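Local coordinates for protein short afifavidin (Afifella pfennigii, PDB 6HDT) that binds biotin and 2-iminobiotin in a strong non-covalent complex, as a dimeric bacterial avidin whose exact biological role is still obscure, at residues S21-Q26 against V100-D105; L33-G38 against G63-N68. All blocks are in the same frame, centred on the assembly; numbering follows the deposited sequence.

Contact 1 (S21-Q26 against V100-D105)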
# COMPACT_ATOMS: atom_id res chain seq x y z
N SER A 21 14.37 -1.13 10.93
CA SER A 21 14.71 -2.52 10.77
C SER A 21 14.98 -2.80 9.30
O SER A 21 14.35 -2.18 8.43
CB SER A 21 13.58 -3.41 11.29
OG SER A 21 12.33 -3.21 10.65
N SER A 22 15.93 -3.71 9.05
CA SER A 22 16.26 -4.05 7.68
C SER A 22 15.97 -5.50 7.37
O SER A 22 16.04 -6.41 8.22
CB SER A 22 17.69 -3.64 7.29
OG SER A 22 18.66 -4.34 8.03
N TRP A 23 15.58 -5.69 6.12
CA TRP A 23 14.97 -6.90 5.65
C TRP A 23 15.51 -7.30 4.29
O TRP A 23 15.91 -6.44 3.50
CB TRP A 23 13.44 -6.68 5.54
CG TRP A 23 12.81 -6.13 6.76
CD1 TRP A 23 12.78 -4.83 7.12
CD2 TRP A 23 12.17 -6.86 7.83
NE1 TRP A 23 12.12 -4.69 8.32
CE2 TRP A 23 11.74 -5.92 8.78
CE3 TRP A 23 11.88 -8.22 8.04
CZ2 TRP A 23 11.08 -6.29 9.96
CZ3 TRP A 23 11.22 -8.58 9.23
CH2 TRP A 23 10.82 -7.62 10.15
N VAL A 24 15.41 -8.60 4.02
CA VAL A 24 15.74 -9.23 2.75
C VAL A 24 14.65 -10.24 2.36
O VAL A 24 14.11 -10.98 3.19
CB VAL A 24 17.14 -9.88 2.75
CG1 VAL A 24 17.19 -11.12 3.63
CG2 VAL A 24 17.57 -10.27 1.36
N ASN A 25 14.27 -10.24 1.08
CA ASN A 25 13.34 -11.25 0.63
C ASN A 25 14.06 -12.42 -0.05
O ASN A 25 15.28 -12.47 -0.08
CB ASN A 25 12.18 -10.66 -0.18
CG ASN A 25 12.57 -10.33 -1.59
OD1 ASN A 25 13.59 -10.77 -2.08
ND2 ASN A 25 11.73 -9.55 -2.26
N GLN A 26 13.28 -13.39 -0.54
CA GLN A 26 13.80 -14.66 -1.07
C GLN A 26 14.61 -14.46 -2.37
O GLN A 26 15.42 -15.30 -2.74
CB GLN A 26 12.65 -15.67 -1.30
CG GLN A 26 11.70 -15.35 -2.46
CD GLN A 26 10.82 -14.12 -2.23
OE1 GLN A 26 10.46 -13.78 -1.10
NE2 GLN A 26 10.46 -13.45 -3.32
N VAL A 100 12.44 -12.72 12.92
CA VAL A 100 11.17 -12.20 12.46
C VAL A 100 11.07 -12.40 10.94
O VAL A 100 12.02 -12.17 10.20
CB VAL A 100 10.99 -10.70 12.82
CG1 VAL A 100 9.60 -10.18 12.44
CG2 VAL A 100 11.26 -10.48 14.32
N THR A 101 9.89 -12.84 10.52
CA THR A 101 9.54 -13.01 9.12
C THR A 101 8.29 -12.20 8.78
O THR A 101 7.34 -12.16 9.54
CB THR A 101 9.26 -14.51 8.84
OG1 THR A 101 10.43 -15.26 9.15
CG2 THR A 101 8.91 -14.75 7.38
N ILE A 102 8.28 -11.58 7.61
CA ILE A 102 7.07 -10.97 7.07
C ILE A 102 6.63 -11.77 5.84
O ILE A 102 7.37 -11.85 4.86
CB ILE A 102 7.23 -9.51 6.61
CG1 ILE A 102 8.06 -8.67 7.60
CG2 ILE A 102 5.85 -8.90 6.39
CD1 ILE A 102 8.41 -7.30 7.09
N VAL A 103 5.42 -12.31 5.90
CA VAL A 103 4.81 -13.05 4.81
C VAL A 103 3.92 -12.05 4.10
O VAL A 103 2.99 -11.52 4.71
CB VAL A 103 3.97 -14.22 5.36
CG1 VAL A 103 3.22 -14.92 4.23
CG2 VAL A 103 4.84 -15.23 6.11
N THR A 104 4.20 -11.79 2.82
CA THR A 104 3.43 -10.82 2.07
C THR A 104 2.97 -11.36 0.74
O THR A 104 3.58 -12.28 0.18
CB THR A 104 4.26 -9.53 1.77
OG1 THR A 104 5.25 -9.81 0.76
CG2 THR A 104 4.92 -8.99 3.01
N ASP A 105 1.91 -10.74 0.23
CA ASP A 105 1.50 -10.85 -1.17
C ASP A 105 1.60 -9.46 -1.79
O ASP A 105 1.48 -8.45 -1.11
CB ASP A 105 0.04 -11.33 -1.31
CG ASP A 105 -0.16 -12.78 -0.89
OD1 ASP A 105 0.81 -13.56 -0.92
OD2 ASP A 105 -1.33 -13.17 -0.61

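Contact 2 (L33-G38 against G63-N68)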
# COMPACT_ATOMS: atom_id res chain seq x y z
N LEU A 33 12.58 -0.50 6.93
CA LEU A 33 11.31 0.00 7.41
C LEU A 33 11.52 0.90 8.60
O LEU A 33 12.25 0.56 9.55
CB LEU A 33 10.36 -1.14 7.82
CG LEU A 33 9.94 -2.10 6.70
CD1 LEU A 33 9.05 -3.18 7.28
CD2 LEU A 33 9.22 -1.35 5.59
N VAL A 34 10.85 2.02 8.57
CA VAL A 34 10.86 2.98 9.67
C VAL A 34 9.43 3.22 10.11
O VAL A 34 8.59 3.69 9.34
CB VAL A 34 11.53 4.32 9.26
CG1 VAL A 34 11.79 5.16 10.49
CG2 VAL A 34 12.84 4.08 8.53
N PHE A 35 9.13 2.83 11.34
CA PHE A 35 7.84 3.12 11.95
C PHE A 35 7.78 4.56 12.49
O PHE A 35 8.73 5.05 13.12
CB PHE A 35 7.53 2.10 13.03
CG PHE A 35 7.37 0.74 12.48
CD1 PHE A 35 6.17 0.36 11.88
CD2 PHE A 35 8.44 -0.13 12.44
CE1 PHE A 35 6.03 -0.89 11.31
CE2 PHE A 35 8.29 -1.39 11.87
CZ PHE A 35 7.09 -1.76 11.31
N GLY A 36 6.67 5.23 12.22
CA GLY A 36 6.44 6.58 12.70
C GLY A 36 5.10 6.77 13.39
O GLY A 36 4.48 5.82 13.83
N ALA A 37 4.67 8.03 13.47
CA ALA A 37 3.42 8.39 14.12
C ALA A 37 2.26 8.13 13.17
O ALA A 37 2.45 7.94 11.98
CB ALA A 37 3.45 9.85 14.50
N GLY A 38 1.05 8.10 13.72
CA GLY A 38 -0.12 7.84 12.92
C GLY A 38 -0.07 6.50 12.21
O GLY A 38 -0.52 6.40 11.08
N GLY A 63 3.69 3.39 3.77
CA GLY A 63 2.64 2.45 4.11
C GLY A 63 2.04 2.77 5.45
O GLY A 63 2.25 3.86 6.01
N LEU A 64 1.26 1.81 5.93
CA LEU A 64 0.68 1.87 7.27
C LEU A 64 0.78 0.50 7.91
O LEU A 64 0.93 -0.51 7.26
CB LEU A 64 -0.78 2.29 7.22
CG LEU A 64 -1.05 3.70 6.70
CD1 LEU A 64 -2.52 3.84 6.30
CD2 LEU A 64 -0.61 4.75 7.70
N THR A 65 0.66 0.50 9.22
CA THR A 65 0.77 -0.74 9.99
C THR A 65 -0.24 -0.71 11.12
O THR A 65 -0.63 0.36 11.59
CB THR A 65 2.20 -0.89 10.53
OG1 THR A 65 2.29 -2.07 11.35
CG2 THR A 65 2.61 0.29 11.39
N TRP A 66 -0.71 -1.89 11.52
CA TRP A 66 -1.33 -2.05 12.81
C TRP A 66 -1.00 -3.45 13.38
O TRP A 66 -1.13 -4.45 12.69
CB TRP A 66 -2.86 -1.90 12.75
CG TRP A 66 -3.36 -2.10 14.11
CD1 TRP A 66 -3.78 -3.26 14.68
CD2 TRP A 66 -3.34 -1.13 15.13
NE1 TRP A 66 -4.08 -3.06 16.00
CE2 TRP A 66 -3.82 -1.76 16.31
CE3 TRP A 66 -3.00 0.23 15.17
CZ2 TRP A 66 -3.96 -1.07 17.51
CZ3 TRP A 66 -3.15 0.91 16.36
CH2 TRP A 66 -3.62 0.27 17.52
N GLY A 67 -0.62 -3.51 14.65
CA GLY A 67 -0.28 -4.80 15.22
C GLY A 67 0.82 -5.44 14.40
O GLY A 67 1.82 -4.78 14.03
N ASN A 68 0.65 -6.72 14.05
CA ASN A 68 1.66 -7.40 13.25
C ASN A 68 1.34 -7.38 11.76
O ASN A 68 1.88 -8.17 11.02
CB ASN A 68 1.94 -8.82 13.76
CG ASN A 68 0.76 -9.73 13.61
OD1 ASN A 68 -0.33 -9.40 14.03
ND2 ASN A 68 0.97 -10.88 12.98

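Contact 1 (S21-Q26 against V100-D105)
The indole of Trp23 meets Ile102 over one face and Val100 at its rim, and these three buried side chains carry the contact. Ile102 has its CG1 branch anti to its own carbonyl carbon (chi1 -43°), a turn that sets the terminal methyl over the tryptophan. Ile102 CD1 stands 3.6 Å from the centroid of the Trp23 six-membered ring, only 7° off the ring normal: a CH-pi contact in which methyl hydrogens face the pi cloud. CG1 of Ile102 lies over the same face, 3.6 Å from Trp23 CZ3. Val100 comes in near the ring plane instead, its CG1 lying 3.6 Å from Trp23 CH2. A flat, wide residue suits the span between two strands that are not neighbours: in the antiparallel avidin barrel, strand 117-127 lies between strands 20-24 and 99-110, and the CA atoms of Trp23 and Thr101 are 8.9 Å apart. Beta-branched Val100 and Ile102 suit extended strands, and their alternate positions place both on the inward side. The polar edge of the indole is dealt with locally, Trp23 NE1 donating to Ser21 OG at 2.8 Å; the bond is bent (132°), and the hydroxyl is tilted out of the ring plane. Cutting the indole back to an alanine is likely to open a gap under Ile102 and beside Val100 and to cost Ser21 OG its indole donor. Further along the same segment, Asn25 ND2 hydrogen-bonds the bound biotin, while Asn25 OD1 is held by the backbone N-H groups of Asp27 and Ser29.

Contact 2 (L33-G38 against G63-N68)
Phe35 swings its ring away from its own carbonyl carbon (chi1 -64°), a rotation that carries the CD1-CE1 edge of the ring to Thr65, whose hydroxyl is trans to the backbone N (chi1 177°) and whose methyl sits between N and the carbonyl carbon. That rotation points the two unlike ends of Thr65 in different directions. The methyl is the apolar one: Thr65 CG2 is 3.6 Å from Phe35 CD1, and CE1 of the ring is equally near, so the methyl rests against this edge, close to the ring plane rather than over a face. The hydroxyl is the polar end, and Thr65 OG1 is hydrogen-bonded to the carbonyl oxygen of Phe69 beyond the turn. Threonine suits this buried place because it offers carbon to the phenyl ring and still satisfies its oxygen. At the margin of the contact, Leu64 CD2 packs lightly on Gly38 O at 3.8 Å; Gly38 has a positive phi, which glycine adopts readily, in the turn that follows strand 30-35. The segments do not pair directly, since strand 40-46 runs between strands 30-35 and 58-66 and its Val41 touches both Phe35 and Thr65. The N-terminal helix 7-14 packs here at the end of the barrel, with Ser10 and Phe14 touching both side chains, and the rings of Phe14 and Phe35 meet with their planes at about 45°.

How the contacts relate
Both contacts join strands that lie two apart in one barrel, and both are largely buried, though contact 2 reaches the surface at Gly38. Contact 1 lies deeper, its centre about 8 Å from the centre of the chain against 11 Å, and it spans the closure of the barrel, on the strand that leads to the biotin-binding Asn25; contact 2 belongs to the end packed by the helix, away from the biotin site. Their chemistry follows: an indole packed over one face and at its edge by aliphatic branches in contact 1, a phenyl edge and a threonine methyl in contact 2. They are joined by adjacent strands 20-24 and 30-35, where Ser21 O and Leu33 N lie 2.9 Å apart, probably hydrogen-bonded.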